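Local coordinates for MmcQ/YjbR family DNA-binding protein (Pseudomonas syringae pv. tomato, PDB 3H9X) that probably binds DNA through a "double wing" fold of the MmcQ/YjbR family, at residues 43-48 / 56-61. Sequence-based numbering, arbitrary orientation.
Sequences LMDIPA and DKRVDV
D45 sets CG anti to its backbone N (chi1 172°), and the R58 chain bends twice, chi2 (-98°) setting CD and chi3 setting NE; the guanidinium lies against D45 and P47. The salt bridge runs from R58 NH2 to D45 OD2 at 3.0 Å; the nitrogen lies above the carboxylate plane, and the two flat groups are turned 31° apart. NH2 also makes a weak bond to D45 O, and NE a weak one to OD2. P47 CD sits over the rim of one guanidinium face, and P47 CG is 3.7 Å from R58 NH1.

Beside this pair, D45 OD1 and D60 OD1 stand 2.7 Å apart; D60 OD2 is salt-bridged to R3 in helix 3-13. On the other face, I46 CG1 meets V59 CG2 at 3.7 Å, and I46 CD1 approaches V61 CG2; V59 and V61 also touch L95 of strand 91-95.

Reciprocal backbone bonds join M44 with V61 and I46 with V59, V59 N reaching I46 O at 2.7 Å. A48 N to K57 O, 2.8 Å, continues the pairing beyond the strands. Hydrogen-bonded pairs thus alternate with the non-hydrogen-bonded D45-D60 and P47-R58, as expected of antiparallel strands; 39-47 and 58-65, consecutive in the chain, form a beta hairpin in the antiparallel sheet.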
ATOM      1  N   LEU A  43      -5.039  -0.689  -0.848  1.00 38.67           N
ATOM      2  CA  LEU A  43      -5.332   0.730  -0.798  1.00 33.35           C
ATOM      3  C   LEU A  43      -6.418   0.946   0.238  1.00 33.94           C
ATOM      4  O   LEU A  43      -7.436   0.266   0.206  1.00 34.18           O
ATOM      5  CB  LEU A  43      -5.826   1.194  -2.165  1.00 35.45           C
ATOM      6  CG  LEU A  43      -6.284   2.636  -2.292  1.00 25.90           C
ATOM      7  CD1 LEU A  43      -5.104   3.532  -2.111  1.00 16.98           C
ATOM      8  CD2 LEU A  43      -6.935   2.851  -3.635  1.00 21.63           C
HETATM    9  N   MSE A  44      -6.199   1.882   1.158  1.00 40.06           N
HETATM   10  CA  MSE A  44      -7.181   2.184   2.195  1.00 38.58           C
HETATM   11  C   MSE A  44      -7.208   3.642   2.581  1.00 39.64           C
HETATM   12  O   MSE A  44      -6.208   4.340   2.498  1.00 41.39           O
HETATM   13  CB  MSE A  44      -6.887   1.407   3.468  1.00 40.25           C
HETATM   14  CG  MSE A  44      -6.958  -0.089   3.355  1.00 53.35           C
HETATM   15 SE   MSE A  44      -6.417  -0.920   5.047  1.00 70.45          SE
HETATM   16  CE  MSE A  44      -4.506  -0.912   4.786  1.00 63.52           C
ATOM     17  N   ASP A  45      -8.372   4.076   3.036  1.00 41.38           N
ATOM     18  CA  ASP A  45      -8.585   5.429   3.517  1.00 39.09           C
ATOM     19  C   ASP A  45      -8.811   5.246   5.015  1.00 40.04           C
ATOM     20  O   ASP A  45      -9.851   4.728   5.412  1.00 41.33           O
ATOM     21  CB  ASP A  45      -9.836   6.014   2.880  1.00 42.60           C
ATOM     22  CG  ASP A  45     -10.224   7.341   3.483  1.00 50.69           C
ATOM     23  OD1 ASP A  45      -9.425   8.298   3.354  1.00 44.61           O
ATOM     24  OD2 ASP A  45     -11.325   7.426   4.076  1.00 48.96           O
ATOM     25  N   ILE A  46      -7.855   5.662   5.841  1.00 38.70           N
ATOM     26  CA  ILE A  46      -7.986   5.467   7.287  1.00 38.96           C
ATOM     27  C   ILE A  46      -7.749   6.702   8.147  1.00 39.40           C
ATOM     28  O   ILE A  46      -7.212   7.710   7.678  1.00 38.13           O
ATOM     29  CB  ILE A  46      -7.003   4.379   7.798  1.00 37.49           C
ATOM     30  CG1 ILE A  46      -5.560   4.825   7.534  1.00 39.17           C
ATOM     31  CG2 ILE A  46      -7.290   3.058   7.113  1.00 34.03           C
ATOM     32  CD1 ILE A  46      -4.505   3.989   8.225  1.00 43.78           C
ATOM     33  N   PRO A  47      -8.163   6.640   9.427  1.00 40.00           N
ATOM     34  CA  PRO A  47      -7.977   7.761  10.352  1.00 38.22           C
ATOM     35  C   PRO A  47      -6.473   7.909  10.632  1.00 42.94           C
ATOM     36  O   PRO A  47      -5.812   6.946  11.003  1.00 50.12           O
ATOM     37  CB  PRO A  47      -8.751   7.311  11.591  1.00 36.13           C
ATOM     38  CG  PRO A  47      -9.829   6.449  11.023  1.00 28.85           C
ATOM     39  CD  PRO A  47      -9.072   5.635  10.017  1.00 41.74           C
ATOM     40  N   ALA A  48      -5.934   9.108  10.444  1.00 43.69           N
ATOM     41  CA  ALA A  48      -4.518   9.343  10.666  1.00 43.85           C
ATOM     42  C   ALA A  48      -4.003   8.665  11.941  1.00 51.55           C
ATOM     43  O   ALA A  48      -2.919   8.059  11.938  1.00 60.08           O
ATOM     44  CB  ALA A  48      -4.245  10.841  10.712  1.00 43.02           C
ATOM     45  N   ASP A  56      -6.918  15.222  13.869  1.00 67.12           N
ATOM     46  CA  ASP A  56      -8.187  14.498  13.634  1.00 67.30           C
ATOM     47  C   ASP A  56      -8.509  14.558  12.131  1.00 60.93           C
ATOM     48  O   ASP A  56      -9.475  15.196  11.690  1.00 56.11           O
ATOM     49  CB  ASP A  56      -9.330  15.124  14.462  1.00 74.63           C
ATOM     50  CG  ASP A  56     -10.608  14.265  14.467  1.00 80.66           C
ATOM     51  OD1 ASP A  56     -11.559  14.600  15.241  1.00 85.72           O
ATOM     52  OD2 ASP A  56     -10.673  13.259  13.699  1.00 80.29           O
ATOM     53  N   LYS A  57      -7.678  13.868  11.358  1.00 55.47           N
ATOM     54  CA  LYS A  57      -7.809  13.836   9.918  1.00 47.39           C
ATOM     55  C   LYS A  57      -7.687  12.418   9.373  1.00 41.25           C
ATOM     56  O   LYS A  57      -7.162  11.546  10.051  1.00 40.41           O
ATOM     57  CB  LYS A  57      -6.706  14.681   9.313  1.00 36.13           C
ATOM     58  CG  LYS A  57      -5.348  14.133   9.614  1.00 40.61           C
ATOM     59  CD  LYS A  57      -4.347  14.647   8.583  1.00 50.46           C
ATOM     60  CE  LYS A  57      -2.959  14.042   8.848  1.00 59.43           C
ATOM     61  NZ  LYS A  57      -1.979  14.262   7.723  1.00 59.63           N
ATOM     62  N   ARG A  58      -8.169  12.191   8.149  1.00 39.70           N
ATOM     63  CA  ARG A  58      -8.050  10.879   7.515  1.00 36.53           C
ATOM     64  C   ARG A  58      -6.794  10.920   6.610  1.00 35.50           C
ATOM     65  O   ARG A  58      -6.258  12.003   6.309  1.00 24.09           O
ATOM     66  CB  ARG A  58      -9.261  10.573   6.615  1.00 38.37           C
ATOM     67  CG  ARG A  58     -10.644  11.082   7.047  1.00 33.10           C
ATOM     68  CD  ARG A  58     -11.447  10.013   7.735  1.00 22.30           C
ATOM     69  NE  ARG A  58     -11.292   8.732   7.068  1.00 28.31           N
ATOM     70  CZ  ARG A  58     -11.795   7.589   7.533  1.00 39.74           C
ATOM     71  NH1 ARG A  58     -12.489   7.565   8.667  1.00 37.33           N
ATOM     72  NH2 ARG A  58     -11.605   6.457   6.869  1.00 40.91           N
ATOM     73  N   VAL A  59      -6.347   9.740   6.172  1.00 36.05           N
ATOM     74  CA  VAL A  59      -5.192   9.601   5.264  1.00 34.79           C
ATOM     75  C   VAL A  59      -5.402   8.427   4.276  1.00 37.42           C
ATOM     76  O   VAL A  59      -6.136   7.477   4.568  1.00 36.41           O
ATOM     77  CB  VAL A  59      -3.859   9.339   6.034  1.00 29.81           C
ATOM     78  CG1 VAL A  59      -3.445  10.576   6.815  1.00 34.89           C
ATOM     79  CG2 VAL A  59      -4.011   8.155   6.971  1.00 30.23           C
ATOM     80  N   ASP A  60      -4.787   8.501   3.102  1.00 35.85           N
ATOM     81  CA  ASP A  60      -4.891   7.407   2.144  1.00 39.83           C
ATOM     82  C   ASP A  60      -3.541   6.722   2.129  1.00 39.30           C
ATOM     83  O   ASP A  60      -2.522   7.364   1.883  1.00 37.68           O
ATOM     84  CB  ASP A  60      -5.236   7.914   0.743  1.00 52.16           C
ATOM     85  CG  ASP A  60      -6.732   7.910   0.474  1.00 63.38           C
ATOM     86  OD1 ASP A  60      -7.510   7.863   1.459  1.00 62.43           O
ATOM     87  OD2 ASP A  60      -7.121   7.961  -0.721  1.00 58.07           O
ATOM     88  N   VAL A  61      -3.541   5.418   2.392  1.00 32.02           N
ATOM     89  CA  VAL A  61      -2.310   4.634   2.453  1.00 27.23           C
ATOM     90  C   VAL A  61      -2.399   3.364   1.600  1.00 29.40           C
ATOM     91  O   VAL A  61      -3.486   2.906   1.275  1.00 26.42           O
ATOM     92  CB  VAL A  61      -1.981   4.254   3.953  1.00 24.31           C
ATOM     93  CG1 VAL A  61      -2.074   5.491   4.824  1.00 28.15           C
ATOM     94  CG2 VAL A  61      -2.955   3.184   4.479  1.00 11.56           C
TER